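Local coordinates for Non-structural protein 3 (Porcine deltacoronavirus, PDB 6LN0) that carries a macro domain and a papain-like protease domain, and so probably binds ADP-ribose and cleaves the viral polyprotein, at residues V32-A37 with V118-G123; S68-T73 with L87-P92; R167-T172 with T181-P186; A221-L226 with R277-A282; N293-W298 with S318-N323. All coordinates share one frame; numbering follows the deposited sequence.

Interactions 1 and 2 belong to one mixed sheet of the macro domain and touch each other, since strands 29-34 and 83-89 are neighbours in it: interaction 1 is buried among apolar residues near the middle, whereas interaction 2 closes the sheet edge and is only partly buried. Interaction 3 is a surface hairpin rich in polar side chains in the protease region. Interactions 4 and 5 join helices of that region and bond directly to each other; interaction 4 turns on an arginine at a helix end, while interaction 5 is a buried apolar contact round a tryptophan. The macro-domain pair lies far from these helices: the centres of interactions 2 and 5 are about 71 Å apart.

Interaction 1: residues V32-A37 with V118-G123; sequences VNPANA and VIPILG
Strands 29-34 and 117-120 run parallel, their local axes 15° apart, and are tied here by one nearly straight bond from V32 N to V118 O (3.0 Å), which meets the carbonyl almost along its C=O axis. The next link of the parallel pattern is missing because P120 has no N-H: its ring carbon CD lies 3.4 Å from V32 O instead. V32 and I119, branched residues well suited to strands, lie side by side and point the same way, with V32 CG2 3.8 Å from I119 CG1, and both pack against I110 of helix 99-110. The rings of P34 and P120 cross obliquely, CG to CG 3.5 Å, and A45 of helix 44-53 touches both. L122 has CG anti to its carbonyl carbon (chi1 -50°), which brings CD2 within 4.1 Å of P34 CG. N33 turns away from this contact, its buried amide ND2 bonded to N41. Two parallel central strands ending side by side in loops are characteristic of the macro domain, where, as in relatives, the loops after these strands probably help to form the ADP-ribose pocket.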
# COMPACT_ATOMS: atom_id res chain seq x y z
N VAL A 32 -17.03 -15.07 -35.81
CA VAL A 32 -18.39 -14.90 -35.31
C VAL A 32 -19.14 -13.91 -36.19
O VAL A 32 -18.63 -12.84 -36.54
CB VAL A 32 -18.41 -14.43 -33.84
CG1 VAL A 32 -19.83 -14.36 -33.37
CG2 VAL A 32 -17.62 -15.38 -32.94
N ASN A 33 -20.39 -14.25 -36.51
CA ASN A 33 -21.25 -13.45 -37.37
C ASN A 33 -22.46 -13.00 -36.57
O ASN A 33 -23.33 -13.83 -36.25
CB ASN A 33 -21.68 -14.25 -38.60
CG ASN A 33 -22.59 -13.46 -39.55
OD1 ASN A 33 -23.67 -12.96 -39.17
ND2 ASN A 33 -22.17 -13.36 -40.81
N PRO A 34 -22.59 -11.73 -36.25
CA PRO A 34 -23.75 -11.26 -35.48
C PRO A 34 -24.93 -11.03 -36.41
O PRO A 34 -24.94 -10.09 -37.21
CB PRO A 34 -23.24 -9.95 -34.84
CG PRO A 34 -21.75 -9.92 -35.10
CD PRO A 34 -21.59 -10.67 -36.40
N ALA A 35 -25.93 -11.90 -36.29
CA ALA A 35 -26.88 -12.13 -37.36
C ALA A 35 -28.30 -11.97 -36.83
O ALA A 35 -28.53 -11.85 -35.62
CB ALA A 35 -26.70 -13.54 -37.95
N ASN A 36 -29.25 -11.98 -37.76
CA ASN A 36 -30.66 -12.08 -37.41
C ASN A 36 -31.12 -13.50 -37.66
O ASN A 36 -30.44 -14.28 -38.32
CB ASN A 36 -31.49 -11.09 -38.23
CG ASN A 36 -31.41 -11.34 -39.72
OD1 ASN A 36 -31.99 -12.30 -40.23
ND2 ASN A 36 -30.67 -10.48 -40.42
N ALA A 37 -32.28 -13.85 -37.10
CA ALA A 37 -32.77 -15.22 -37.21
C ALA A 37 -32.93 -15.68 -38.65
O ALA A 37 -32.90 -16.89 -38.91
CB ALA A 37 -34.10 -15.37 -36.48
N VAL A 118 -12.68 -14.65 -33.51
CA VAL A 118 -12.65 -13.28 -34.02
C VAL A 118 -14.06 -12.76 -33.87
O VAL A 118 -15.00 -13.33 -34.43
CB VAL A 118 -12.17 -13.22 -35.47
CG1 VAL A 118 -12.18 -11.82 -35.97
CG2 VAL A 118 -10.78 -13.80 -35.58
N ILE A 119 -14.22 -11.71 -33.07
CA ILE A 119 -15.57 -11.31 -32.71
C ILE A 119 -15.77 -9.82 -32.97
O ILE A 119 -15.13 -8.97 -32.32
CB ILE A 119 -15.88 -11.65 -31.24
CG1 ILE A 119 -15.40 -13.06 -30.90
CG2 ILE A 119 -17.36 -11.56 -30.96
CD1 ILE A 119 -16.03 -13.65 -29.66
N PRO A 120 -16.60 -9.45 -33.94
CA PRO A 120 -17.17 -8.10 -33.95
C PRO A 120 -17.94 -7.87 -32.65
O PRO A 120 -18.77 -8.69 -32.26
CB PRO A 120 -18.11 -8.12 -35.16
CG PRO A 120 -18.28 -9.60 -35.52
CD PRO A 120 -16.98 -10.21 -35.15
N ILE A 121 -17.65 -6.74 -31.99
CA ILE A 121 -18.35 -6.43 -30.75
C ILE A 121 -19.85 -6.45 -31.01
O ILE A 121 -20.33 -5.88 -32.00
CB ILE A 121 -17.88 -5.08 -30.20
CG1 ILE A 121 -16.40 -5.16 -29.85
CG2 ILE A 121 -18.70 -4.68 -28.99
CD1 ILE A 121 -15.75 -3.83 -29.82
N LEU A 122 -20.58 -7.15 -30.15
CA LEU A 122 -22.01 -7.35 -30.36
C LEU A 122 -22.76 -6.08 -30.00
O LEU A 122 -22.34 -5.30 -29.15
CB LEU A 122 -22.53 -8.52 -29.52
CG LEU A 122 -21.80 -9.87 -29.56
CD1 LEU A 122 -22.64 -10.94 -28.87
CD2 LEU A 122 -21.44 -10.31 -31.00
N GLY A 123 -23.89 -5.87 -30.67
CA GLY A 123 -24.70 -4.70 -30.38
C GLY A 123 -24.25 -3.43 -31.05
O GLY A 123 -24.42 -2.34 -30.47

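Interaction 2: residues S68-T73 with L87-P92; sequences SGPLTT and LHVVPP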
# COMPACT_ATOMS: atom_id res chain seq x y z
N SER A 68 -32.98 -20.63 -34.47
CA SER A 68 -33.34 -20.37 -33.09
C SER A 68 -32.12 -20.24 -32.17
O SER A 68 -32.04 -19.31 -31.35
CB SER A 68 -34.25 -21.50 -32.60
OG SER A 68 -34.02 -21.73 -31.23
N GLY A 69 -31.16 -21.16 -32.28
CA GLY A 69 -29.94 -21.06 -31.51
C GLY A 69 -28.76 -20.85 -32.43
O GLY A 69 -28.92 -20.76 -33.66
N PRO A 70 -27.55 -20.79 -31.86
CA PRO A 70 -26.35 -20.57 -32.69
C PRO A 70 -26.17 -21.67 -33.71
O PRO A 70 -26.48 -22.83 -33.45
CB PRO A 70 -25.20 -20.56 -31.67
CG PRO A 70 -25.86 -20.46 -30.32
CD PRO A 70 -27.20 -21.11 -30.47
N LEU A 71 -25.67 -21.29 -34.88
CA LEU A 71 -25.45 -22.20 -35.99
C LEU A 71 -23.98 -22.14 -36.39
O LEU A 71 -23.40 -21.06 -36.53
CB LEU A 71 -26.34 -21.82 -37.17
CG LEU A 71 -25.85 -22.21 -38.57
CD1 LEU A 71 -25.90 -23.71 -38.68
CD2 LEU A 71 -26.70 -21.55 -39.66
N THR A 72 -23.36 -23.31 -36.58
CA THR A 72 -22.01 -23.32 -37.13
C THR A 72 -22.07 -23.64 -38.61
O THR A 72 -22.85 -24.47 -39.06
CB THR A 72 -21.09 -24.33 -36.44
OG1 THR A 72 -21.09 -24.08 -35.04
CG2 THR A 72 -19.67 -24.14 -36.96
N THR A 73 -21.20 -22.99 -39.36
CA THR A 73 -21.18 -23.07 -40.80
C THR A 73 -19.73 -23.13 -41.25
O THR A 73 -18.83 -22.59 -40.58
CB THR A 73 -21.91 -21.84 -41.36
OG1 THR A 73 -23.31 -22.09 -41.32
CG2 THR A 73 -21.52 -21.56 -42.72
N LEU A 87 -19.57 -18.80 -37.12
CA LEU A 87 -20.53 -19.08 -36.07
C LEU A 87 -21.54 -17.94 -36.04
O LEU A 87 -21.15 -16.77 -36.06
CB LEU A 87 -19.80 -19.23 -34.73
CG LEU A 87 -20.55 -19.47 -33.42
CD1 LEU A 87 -21.53 -20.60 -33.55
CD2 LEU A 87 -19.55 -19.72 -32.28
N HIS A 88 -22.83 -18.28 -36.02
CA HIS A 88 -23.90 -17.29 -36.12
C HIS A 88 -24.62 -17.22 -34.79
O HIS A 88 -25.07 -18.25 -34.28
CB HIS A 88 -24.92 -17.64 -37.21
CG HIS A 88 -24.31 -17.81 -38.57
ND1 HIS A 88 -23.56 -18.92 -38.91
CD2 HIS A 88 -24.34 -17.02 -39.66
CE1 HIS A 88 -23.16 -18.79 -40.16
NE2 HIS A 88 -23.61 -17.65 -40.64
N VAL A 89 -24.78 -16.01 -34.27
CA VAL A 89 -25.55 -15.78 -33.05
C VAL A 89 -26.36 -14.50 -33.19
O VAL A 89 -25.94 -13.54 -33.84
CB VAL A 89 -24.63 -15.70 -31.83
CG1 VAL A 89 -24.17 -17.09 -31.49
CG2 VAL A 89 -23.45 -14.80 -32.14
N VAL A 90 -27.53 -14.50 -32.55
CA VAL A 90 -28.48 -13.39 -32.64
C VAL A 90 -28.32 -12.48 -31.43
O VAL A 90 -28.79 -12.83 -30.33
CB VAL A 90 -29.92 -13.93 -32.75
CG1 VAL A 90 -30.90 -12.79 -32.96
CG2 VAL A 90 -30.01 -14.93 -33.88
N PRO A 91 -27.65 -11.34 -31.56
CA PRO A 91 -27.54 -10.43 -30.43
C PRO A 91 -28.93 -9.98 -29.97
O PRO A 91 -29.88 -9.96 -30.76
CB PRO A 91 -26.74 -9.25 -30.99
CG PRO A 91 -26.07 -9.77 -32.22
CD PRO A 91 -26.98 -10.82 -32.76
N PRO A 92 -29.07 -9.65 -28.69
CA PRO A 92 -30.29 -8.96 -28.27
C PRO A 92 -30.28 -7.55 -28.83
O PRO A 92 -29.22 -6.97 -29.09
CB PRO A 92 -30.17 -8.95 -26.74
CG PRO A 92 -28.70 -8.88 -26.52
CD PRO A 92 -28.08 -9.73 -27.60
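The tight part of this antiparallel contact gathers round L71 O, which accepts two bonds from one residue, H88. The backbone H88 N reaches L71 O in the carbonyl plane at 2.9 Å, and ND1 of the H88 ring comes from above that plane at 3.2 Å, with the oxygen almost exactly in the plane of the ring. CG of H88 stands anti to its carbonyl carbon (chi1 -56°), folding ND1 back toward the partner strand, while NE2 at the far end bonds Y57 OH; a histidine suits the place because its ring has two nitrogens to hold. T73 crosses the ring obliquely at the same end, its CB 3.5 Å from H88 CE1, and a further bond from L71 N to H88 O (3.2 Å) completes the pair. Packing is looser on the other face, where exposed T72 opposes L87 as a non-hydrogen-bonded pair and T72 OG1 comes no nearer than 3.8 Å to L87 CD1. Beside them P70, also exposed, lays CB 3.6 Å from V89 CG1, an apolar touch near S109 of helix 99-110. The whole is a beta hairpin in which strand 71-74 forms the antiparallel edge of the otherwise parallel macro-domain sheet.

Interaction 3: residues R167-T172 with T181-P186; sequences RTIVRT and TKALTP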
# COMPACT_ATOMS: atom_id res chain seq x y z
N ARG A 167 -9.20 -1.93 -15.76
CA ARG A 167 -8.42 -1.18 -14.80
C ARG A 167 -9.29 -0.85 -13.60
O ARG A 167 -10.50 -0.62 -13.73
CB ARG A 167 -7.85 0.08 -15.43
CG ARG A 167 -6.81 -0.23 -16.49
CD ARG A 167 -6.42 1.00 -17.26
NE ARG A 167 -5.11 1.47 -16.82
CZ ARG A 167 -4.04 1.55 -17.61
NH1 ARG A 167 -4.12 1.20 -18.89
NH2 ARG A 167 -2.89 1.99 -17.11
N THR A 168 -8.67 -0.86 -12.43
CA THR A 168 -9.34 -0.55 -11.17
C THR A 168 -8.79 0.77 -10.63
O THR A 168 -7.59 1.05 -10.73
CB THR A 168 -9.14 -1.69 -10.16
OG1 THR A 168 -7.80 -2.19 -10.25
CG2 THR A 168 -10.11 -2.84 -10.44
N ILE A 169 -9.68 1.58 -10.09
CA ILE A 169 -9.35 2.93 -9.63
C ILE A 169 -8.82 2.86 -8.20
O ILE A 169 -9.50 2.37 -7.29
CB ILE A 169 -10.58 3.84 -9.73
CG1 ILE A 169 -11.21 3.66 -11.11
CG2 ILE A 169 -10.19 5.28 -9.51
CD1 ILE A 169 -10.32 4.17 -12.23
N VAL A 170 -7.60 3.35 -7.99
CA VAL A 170 -6.88 3.20 -6.73
C VAL A 170 -6.42 4.57 -6.25
O VAL A 170 -5.82 5.33 -7.02
CB VAL A 170 -5.68 2.26 -6.87
CG1 VAL A 170 -5.00 2.08 -5.50
CG2 VAL A 170 -6.10 0.94 -7.47
N ARG A 171 -6.66 4.87 -4.97
CA ARG A 171 -6.15 6.08 -4.34
C ARG A 171 -4.89 5.73 -3.57
O ARG A 171 -4.90 4.81 -2.75
CB ARG A 171 -7.18 6.70 -3.40
CG ARG A 171 -8.56 6.84 -4.03
CD ARG A 171 -9.34 7.98 -3.44
NE ARG A 171 -8.76 9.28 -3.77
CZ ARG A 171 -9.08 10.44 -3.19
NH1 ARG A 171 -9.99 10.47 -2.21
NH2 ARG A 171 -8.49 11.57 -3.57
N THR A 172 -3.80 6.45 -3.85
CA THR A 172 -2.48 6.13 -3.34
C THR A 172 -1.78 7.40 -2.89
O THR A 172 -2.11 8.50 -3.33
CB THR A 172 -1.58 5.46 -4.40
OG1 THR A 172 -1.00 6.47 -5.23
CG2 THR A 172 -2.36 4.50 -5.25
N THR A 181 -5.06 9.54 -7.42
CA THR A 181 -6.01 8.53 -7.86
C THR A 181 -5.56 7.97 -9.21
O THR A 181 -5.44 8.72 -10.18
CB THR A 181 -7.41 9.13 -7.99
OG1 THR A 181 -7.80 9.72 -6.73
CG2 THR A 181 -8.42 8.07 -8.42
N LYS A 182 -5.33 6.66 -9.26
CA LYS A 182 -4.81 6.00 -10.45
C LYS A 182 -5.79 4.94 -10.95
O LYS A 182 -6.57 4.37 -10.17
CB LYS A 182 -3.47 5.33 -10.17
CG LYS A 182 -2.64 6.03 -9.09
CD LYS A 182 -1.20 5.55 -9.09
CE LYS A 182 -0.26 6.63 -8.56
NZ LYS A 182 1.16 6.47 -9.05
N ALA A 183 -5.75 4.69 -12.26
CA ALA A 183 -6.41 3.54 -12.87
C ALA A 183 -5.33 2.51 -13.16
O ALA A 183 -4.47 2.74 -14.02
CB ALA A 183 -7.13 3.94 -14.16
N LEU A 184 -5.34 1.40 -12.45
CA LEU A 184 -4.24 0.45 -12.55
C LEU A 184 -4.71 -0.86 -13.17
O LEU A 184 -5.85 -1.29 -12.93
CB LEU A 184 -3.62 0.17 -11.18
CG LEU A 184 -2.94 1.33 -10.44
CD1 LEU A 184 -2.48 0.85 -9.07
CD2 LEU A 184 -1.78 1.90 -11.22
N THR A 185 -3.84 -1.48 -13.97
CA THR A 185 -4.10 -2.84 -14.43
C THR A 185 -3.73 -3.82 -13.33
O THR A 185 -2.92 -3.50 -12.45
CB THR A 185 -3.29 -3.15 -15.70
OG1 THR A 185 -2.00 -3.67 -15.35
CG2 THR A 185 -3.10 -1.90 -16.55
N PRO A 186 -4.32 -5.02 -13.33
CA PRO A 186 -3.95 -6.00 -12.30
C PRO A 186 -2.45 -6.20 -12.22
O PRO A 186 -1.93 -6.60 -11.17
CB PRO A 186 -4.68 -7.27 -12.75
CG PRO A 186 -5.88 -6.75 -13.52
CD PRO A 186 -5.39 -5.51 -14.22
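R167 lies alongside T185, the two pointing the same way, so that the methyl CG2 of T185 sits 3.7 Å above the centre of the guanidinium face. The R167 chain bends at chi3 (104°), which turns NE edge-on to A183 O at 3.1 Å; the nitrogen approaches from above the carbonyl plane, while NH1 makes a salt bridge to D163. T185 spends its hydroxyl on capping the following helix through G188 N. At the other end R171 crosses T181 obliquely and gives NE to T181 OG1 at 3.1 Å, a bent bond (142°). Between these arginines, on the same exposed face, I169 CD1 covers A183 CB at 3.7 Å. The opposite face is more buried at V170 and T172: V170 and L184 cross at about a right angle, CG2 to CD1 4.0 Å, with L184 packed on V189 and A192 of helix 186-192. K182 crosses T172 squarely, CE 3.4 Å from T172 OG1. Paired backbone bonds join T168 with L184 and V170 with K182, the latter pair short, with V170 N to K182 O 2.6 Å. This hairpin running into a helix is consistent with the beta-grasp, ubiquitin-like subdomain found at the start of coronavirus papain-like proteases.

Interaction 4: residues A221-L226 with R277-A282; sequences AKELDL and RPAIDA
E223 O, a carbonyl in the closing turn of helix 215-223, is gripped by two N-H groups of one arginine. R277 comes end-on, with NH1 at 2.9 Å from E223 O and NH2 at 3.0 Å from the same atom, and the oxygen lies close to the guanidinium plane. NH1 approaches nearly along the C=O axis, whereas NH2 arrives somewhat above the carbonyl plane. Carbonyls at the C-terminal end of a helix lack the next turn's N-H groups, so an end-on guanidinium suits this place and would probably be favoured by the negative pole of the helix. The helix closes with a Schellman motif: D225 takes a positive phi of 66°, and L226 N bonds A221 O while D225 N bonds K222 O. R277 reaches across because its chain is extended from CG to NE, although CG starts in the crowded position between N and carbonyl carbon (chi1 75°). I280 CG1 lies 3.5 Å above the guanidinium plane of R277, offset toward its rim, and R277 NE is held by N323 OD1. D225 OD2 stays 4.2 Å from R277 NH2, out of the guanidinium plane, where it may add an electrostatic attraction but no hydrogen bond. Beside the guanidinium, the small CB of A279 comes within 3.8 Å of E223 O, and farther in L224 CD2 meets I280 CD1 at 3.7 Å. The contact thus joins the end of helix 215-223 to the start of helix 278-287, with Y234 of helix 228-237 against L224, and helix 293-302 behind, where W298 NE1 bonds L224 O and the W298 ring touches I280.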
# COMPACT_ATOMS: atom_id res chain seq x y z
N ALA A 221 11.69 5.43 5.50
CA ALA A 221 11.49 4.58 6.67
C ALA A 221 12.82 4.18 7.30
O ALA A 221 13.02 4.34 8.51
CB ALA A 221 10.72 3.33 6.27
N LYS A 222 13.77 3.69 6.48
CA LYS A 222 15.02 3.21 7.06
C LYS A 222 15.86 4.36 7.61
O LYS A 222 16.57 4.18 8.60
CB LYS A 222 15.81 2.38 6.04
CG LYS A 222 15.36 0.90 5.93
CD LYS A 222 14.08 0.76 5.04
CE LYS A 222 13.29 -0.55 5.23
NZ LYS A 222 12.55 -0.62 6.54
N GLU A 223 15.78 5.55 7.01
CA GLU A 223 16.49 6.68 7.60
C GLU A 223 15.99 6.98 9.01
O GLU A 223 16.76 7.43 9.87
CB GLU A 223 16.36 7.91 6.71
CG GLU A 223 17.56 8.12 5.81
CD GLU A 223 17.71 9.56 5.37
OE1 GLU A 223 16.96 10.42 5.89
OE2 GLU A 223 18.59 9.84 4.52
N LEU A 224 14.70 6.73 9.25
CA LEU A 224 14.01 6.99 10.51
C LEU A 224 13.96 5.77 11.42
O LEU A 224 13.40 5.87 12.51
CB LEU A 224 12.58 7.48 10.24
CG LEU A 224 12.45 8.89 9.69
CD1 LEU A 224 10.99 9.31 9.55
CD2 LEU A 224 13.19 9.87 10.57
N ASP A 225 14.50 4.63 10.97
CA ASP A 225 14.52 3.38 11.75
C ASP A 225 13.13 2.82 11.97
O ASP A 225 12.82 2.30 13.05
CB ASP A 225 15.22 3.57 13.09
CG ASP A 225 16.64 3.15 13.07
OD1 ASP A 225 17.12 2.83 11.96
OD2 ASP A 225 17.28 3.15 14.16
N LEU A 226 12.26 2.93 10.98
CA LEU A 226 10.91 2.40 11.11
C LEU A 226 10.68 1.33 10.06
O LEU A 226 11.12 1.47 8.92
CB LEU A 226 9.85 3.49 10.99
CG LEU A 226 10.07 4.83 11.69
CD1 LEU A 226 8.95 5.78 11.31
CD2 LEU A 226 10.17 4.67 13.21
N ARG A 277 21.93 11.92 15.67
CA ARG A 277 22.44 11.65 14.34
C ARG A 277 21.72 12.52 13.29
O ARG A 277 20.63 13.03 13.54
CB ARG A 277 22.30 10.16 14.02
CG ARG A 277 20.89 9.74 13.71
CD ARG A 277 20.81 8.25 13.70
NE ARG A 277 19.45 7.75 13.74
CZ ARG A 277 18.69 7.56 12.67
NH1 ARG A 277 19.16 7.85 11.46
NH2 ARG A 277 17.46 7.08 12.81
N PRO A 278 22.32 12.70 12.11
CA PRO A 278 21.82 13.73 11.17
C PRO A 278 20.33 13.67 10.85
O PRO A 278 19.64 14.69 10.93
CB PRO A 278 22.68 13.46 9.93
CG PRO A 278 23.99 13.04 10.51
CD PRO A 278 23.64 12.18 11.68
N ALA A 279 19.80 12.50 10.49
CA ALA A 279 18.39 12.44 10.14
C ALA A 279 17.50 12.91 11.28
O ALA A 279 16.50 13.60 11.05
CB ALA A 279 18.00 11.02 9.72
N ILE A 280 17.86 12.58 12.52
CA ILE A 280 16.96 12.87 13.64
C ILE A 280 17.19 14.30 14.13
O ILE A 280 16.24 14.96 14.55
CB ILE A 280 17.12 11.84 14.78
CG1 ILE A 280 16.82 10.41 14.28
CG2 ILE A 280 16.20 12.14 15.96
CD1 ILE A 280 15.53 10.27 13.37
N ASP A 281 18.42 14.81 14.05
CA ASP A 281 18.67 16.20 14.46
C ASP A 281 17.87 17.16 13.59
O ASP A 281 17.52 18.26 14.04
CB ASP A 281 20.17 16.50 14.40
CG ASP A 281 20.54 17.82 15.10
OD1 ASP A 281 20.33 17.93 16.32
OD2 ASP A 281 21.06 18.74 14.43
N ALA A 282 17.56 16.75 12.35
CA ALA A 282 16.71 17.55 11.47
C ALA A 282 15.29 17.66 12.00
O ALA A 282 14.67 18.73 11.91
CB ALA A 282 16.71 16.96 10.05

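Interaction 5: residues N293-W298 with S318-N323; sequences NRFVAW and SLLVSN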
# COMPACT_ATOMS: atom_id res chain seq x y z
N ASN A 293 5.87 18.70 14.95
CA ASN A 293 5.02 17.66 14.38
C ASN A 293 5.82 16.43 13.97
O ASN A 293 5.48 15.31 14.37
CB ASN A 293 4.23 18.22 13.20
CG ASN A 293 2.99 18.95 13.65
OD1 ASN A 293 2.99 19.61 14.69
ND2 ASN A 293 1.92 18.83 12.88
N ARG A 294 6.88 16.61 13.20
CA ARG A 294 7.59 15.44 12.71
C ARG A 294 8.28 14.69 13.85
O ARG A 294 8.13 13.47 13.99
CB ARG A 294 8.57 15.86 11.61
CG ARG A 294 7.84 16.26 10.34
CD ARG A 294 8.70 17.01 9.35
NE ARG A 294 9.51 16.10 8.55
CZ ARG A 294 10.82 16.22 8.34
NH1 ARG A 294 11.50 17.23 8.86
NH2 ARG A 294 11.47 15.31 7.61
N PHE A 295 9.01 15.43 14.69
CA PHE A 295 9.77 14.83 15.78
C PHE A 295 8.87 14.03 16.71
O PHE A 295 9.20 12.90 17.09
CB PHE A 295 10.49 15.93 16.55
CG PHE A 295 11.44 15.45 17.60
CD1 PHE A 295 12.44 14.54 17.28
CD2 PHE A 295 11.38 15.94 18.89
CE1 PHE A 295 13.35 14.11 18.22
CE2 PHE A 295 12.30 15.52 19.86
CZ PHE A 295 13.28 14.61 19.53
N VAL A 296 7.71 14.58 17.07
CA VAL A 296 6.78 13.89 17.96
C VAL A 296 6.18 12.67 17.28
O VAL A 296 5.99 11.62 17.91
CB VAL A 296 5.68 14.87 18.43
CG1 VAL A 296 4.62 14.11 19.16
CG2 VAL A 296 6.28 15.93 19.36
N ALA A 297 5.82 12.81 16.00
CA ALA A 297 5.28 11.67 15.26
C ALA A 297 6.31 10.55 15.18
O ALA A 297 5.98 9.37 15.36
CB ALA A 297 4.84 12.10 13.87
N TRP A 298 7.56 10.90 14.93
CA TRP A 298 8.62 9.91 15.01
C TRP A 298 8.67 9.23 16.38
O TRP A 298 8.94 8.03 16.47
CB TRP A 298 9.96 10.57 14.68
CG TRP A 298 11.10 9.62 14.73
CD1 TRP A 298 11.38 8.59 13.85
CD2 TRP A 298 12.14 9.60 15.72
NE1 TRP A 298 12.53 7.94 14.24
CE2 TRP A 298 13.02 8.54 15.37
CE3 TRP A 298 12.42 10.37 16.84
CZ2 TRP A 298 14.14 8.23 16.13
CZ3 TRP A 298 13.55 10.06 17.59
CH2 TRP A 298 14.40 9.01 17.23
N SER A 318 15.10 6.35 26.10
CA SER A 318 16.01 5.35 25.55
C SER A 318 16.05 5.43 24.03
O SER A 318 17.10 5.23 23.42
CB SER A 318 15.61 3.96 26.02
OG SER A 318 16.06 2.99 25.09
N LEU A 319 14.90 5.71 23.40
CA LEU A 319 14.88 5.93 21.96
C LEU A 319 15.74 7.12 21.57
O LEU A 319 16.57 7.03 20.66
CB LEU A 319 13.44 6.14 21.48
CG LEU A 319 13.38 6.68 20.06
CD1 LEU A 319 13.56 5.53 19.10
CD2 LEU A 319 12.07 7.39 19.82
N LEU A 320 15.58 8.25 22.26
CA LEU A 320 16.33 9.45 21.91
C LEU A 320 17.82 9.23 22.07
O LEU A 320 18.61 9.56 21.18
CB LEU A 320 15.87 10.62 22.76
CG LEU A 320 14.38 10.95 22.62
CD1 LEU A 320 14.05 12.18 23.47
CD2 LEU A 320 13.97 11.13 21.13
N VAL A 321 18.23 8.65 23.21
CA VAL A 321 19.66 8.52 23.53
C VAL A 321 20.34 7.58 22.54
O VAL A 321 21.45 7.85 22.07
CB VAL A 321 19.84 8.05 24.99
CG1 VAL A 321 21.23 7.49 25.20
CG2 VAL A 321 19.57 9.19 25.95
N SER A 322 19.70 6.47 22.20
CA SER A 322 20.31 5.55 21.25
C SER A 322 20.39 6.12 19.83
O SER A 322 21.15 5.58 19.02
CB SER A 322 19.55 4.24 21.23
OG SER A 322 18.33 4.45 20.61
N ASN A 323 19.64 7.17 19.50
CA ASN A 323 19.78 7.83 18.20
C ASN A 323 20.71 9.03 18.27
O ASN A 323 20.68 9.89 17.37
CB ASN A 323 18.43 8.28 17.66
CG ASN A 323 17.70 7.17 17.00
OD1 ASN A 323 17.83 6.94 15.80
ND2 ASN A 323 16.90 6.46 17.77
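The indole of W298 is the chief protrusion of this contact, reaching from helix 293-302 toward three residues of helix 313-322 and its end. With CG anti to the backbone N (chi1 -180°), the ring bridges helices whose local axes are 12.6 Å apart at closest and run at 111° to each other. L319 meets it tip to tip and lays CD2 over the six-membered ring, 4.0 Å from the centroid of W298, a CH-pi contact offset toward the rim. L320 instead pushes its CD2 between the two aromatic side chains, near the plane of the indole at W298 CZ3 (3.7 Å) and obliquely to F295 CZ (3.9 Å), a blunt branch suited to that hollow. Farther round the same rim, at CH2 and CZ2, stands the amide of N323, turned almost square to the indole (85°), with ND2 3.6 Å from W298 CH2. Both its ends are fixed: ND2 gives a straight bond to L319 O at 3.0 Å, and OD1 is held by R277 NE. Around this core, Y234 of helix 228-237 and L283 of helix 278-287 pack on W298, Y284 meets the ring of F295, and I299 of helix 293-302 backs L319 and L320.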